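Local coordinates for protein LS-24 (Lathyrus sativus, PDB 3LP9) that probably binds hemin as a monomer and spermine as a dimer, and may take part in the response to oxidative stress and in polyamine biosynthesis, at residues G113-S118 against L134-Q139. Numbering follows the deposited sequence.
Sequences GTVFES and LFKGDQ
F116 faces K136 where the loop 113-118 meets the end of strand 131-136, their CA atoms 6.2 Å apart. T114 to E117 form a type I turn, closed by E117 N on T114 O. T114 OG1 also accepts from F116 N, an ST turn. Across from it, K136 to Q139 form the type II' turn of the hairpin that joins strands 131-136 and 139-144. K136 and Q139 are hydrogen-bonded to each other through both backbone N-H groups.

K136 and F116 carry the contact in nearly equal parts. K136 CB lies over one face of the F116 ring, 3.8 Å from the ring centroid and displaced toward CE1, a CH-pi contact. K136 CG is anti to the backbone N (chi1 180°), which puts it against V115 CG2 at 3.7 Å. The bends at chi2 and chi4 turn the ammonium toward the loop backbone: K136 NZ donates to V115 O at 2.9 Å, with a C=O...N angle of 165°. G119 O is a further acceptor. A water accepts from K136 NZ at 2.9 Å and also bonds S118 OG. The far rim of the F116 ring reaches the strand, where F116 CE1 meets L134 CB at 4.1 Å. F111 stacks on this ring, and A141 and I155 of the same sheet touch it.

The contact thus ties the loop leading into strand 122-125 to the second and third strands of one hemopexin blade. An alanine in place of K136 would probably leave V115 O and G119 O without their shared donor and the bridging water without its ammonium partner. S118 probably binds spermine. The K136 charge would tend to oppose that polycation, though the nearby carboxylate of D121, a calcium-binding residue, probably offsets it in part.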
# COMPACT_ATOMS: atom_id res chain seq x y z
N GLY A 113 17.52 -1.78 -2.53
CA GLY A 113 18.42 -2.93 -2.37
C GLY A 113 19.15 -3.05 -1.01
O GLY A 113 20.24 -3.63 -0.95
N THR A 114 18.59 -2.47 0.07
CA THR A 114 19.12 -2.60 1.40
C THR A 114 18.04 -3.25 2.23
O THR A 114 16.92 -3.44 1.73
CB THR A 114 19.49 -1.24 2.02
OG1 THR A 114 18.31 -0.56 2.41
CG2 THR A 114 20.21 -0.38 1.07
N VAL A 115 18.34 -3.57 3.49
CA VAL A 115 17.38 -4.14 4.42
C VAL A 115 16.18 -3.23 4.75
O VAL A 115 15.15 -3.70 5.23
CB VAL A 115 18.07 -4.59 5.76
CG1 VAL A 115 19.16 -5.68 5.51
CG2 VAL A 115 18.64 -3.40 6.53
N PHE A 116 16.31 -1.93 4.49
CA PHE A 116 15.24 -0.98 4.77
C PHE A 116 14.23 -0.91 3.65
O PHE A 116 13.12 -0.40 3.84
CB PHE A 116 15.80 0.39 5.02
CG PHE A 116 16.71 0.46 6.23
CD1 PHE A 116 16.21 0.85 7.47
CD2 PHE A 116 18.09 0.21 6.11
CE1 PHE A 116 17.04 0.92 8.57
CE2 PHE A 116 18.92 0.29 7.21
CZ PHE A 116 18.40 0.63 8.45
N GLU A 117 14.57 -1.46 2.47
CA GLU A 117 13.64 -1.35 1.35
C GLU A 117 12.26 -1.88 1.67
O GLU A 117 11.25 -1.25 1.35
CB GLU A 117 14.22 -1.98 0.09
CG GLU A 117 13.31 -1.84 -1.14
CD GLU A 117 13.91 -2.45 -2.39
OE1 GLU A 117 15.16 -2.73 -2.40
OE2 GLU A 117 13.16 -2.64 -3.36
N SER A 118 12.24 -3.07 2.28
CA SER A 118 11.02 -3.84 2.61
C SER A 118 10.39 -3.40 3.95
O SER A 118 9.31 -3.90 4.33
CB SER A 118 11.36 -5.34 2.69
OG SER A 118 12.16 -5.59 3.85
N LEU A 134 17.64 5.57 11.62
CA LEU A 134 16.66 4.54 11.36
C LEU A 134 17.25 3.14 11.65
O LEU A 134 18.41 2.90 11.36
CB LEU A 134 16.12 4.69 9.89
CG LEU A 134 15.58 6.10 9.53
CD1 LEU A 134 16.75 6.94 8.96
CD2 LEU A 134 14.45 6.16 8.58
N PHE A 135 16.42 2.21 12.13
CA PHE A 135 16.84 0.87 12.54
C PHE A 135 16.06 -0.21 11.83
O PHE A 135 14.86 -0.12 11.71
CB PHE A 135 16.69 0.70 14.08
CG PHE A 135 17.51 1.70 14.88
CD1 PHE A 135 18.78 1.38 15.35
CD2 PHE A 135 17.03 3.01 15.09
CE1 PHE A 135 19.53 2.30 16.05
CE2 PHE A 135 17.79 3.99 15.78
CZ PHE A 135 19.03 3.63 16.26
N LYS A 136 16.78 -1.25 11.37
CA LYS A 136 16.17 -2.43 10.76
C LYS A 136 16.98 -3.62 11.23
O LYS A 136 18.17 -3.70 10.93
CB LYS A 136 16.15 -2.36 9.22
CG LYS A 136 15.51 -3.58 8.52
CD LYS A 136 14.15 -3.96 9.14
CE LYS A 136 13.50 -5.08 8.42
NZ LYS A 136 13.07 -4.78 7.02
N GLY A 137 16.36 -4.53 11.97
CA GLY A 137 17.10 -5.58 12.60
C GLY A 137 18.22 -4.94 13.39
O GLY A 137 17.98 -3.97 14.10
N ASP A 138 19.44 -5.46 13.23
CA ASP A 138 20.60 -5.02 14.02
C ASP A 138 21.44 -3.98 13.31
O ASP A 138 22.50 -3.60 13.78
CB ASP A 138 21.45 -6.22 14.47
CG ASP A 138 22.14 -6.94 13.33
OD1 ASP A 138 21.98 -6.60 12.16
OD2 ASP A 138 22.90 -7.86 13.63
N GLN A 139 20.90 -3.51 12.19
CA GLN A 139 21.50 -2.49 11.33
C GLN A 139 20.84 -1.14 11.60
O GLN A 139 19.71 -1.06 11.98
CB GLN A 139 21.24 -2.88 9.89
CG GLN A 139 21.83 -4.18 9.51
CD GLN A 139 23.33 -4.27 9.76
OE1 GLN A 139 23.78 -4.71 10.83
NE2 GLN A 139 24.11 -3.86 8.78
O HOH W 1 10.79 -6.38 6.31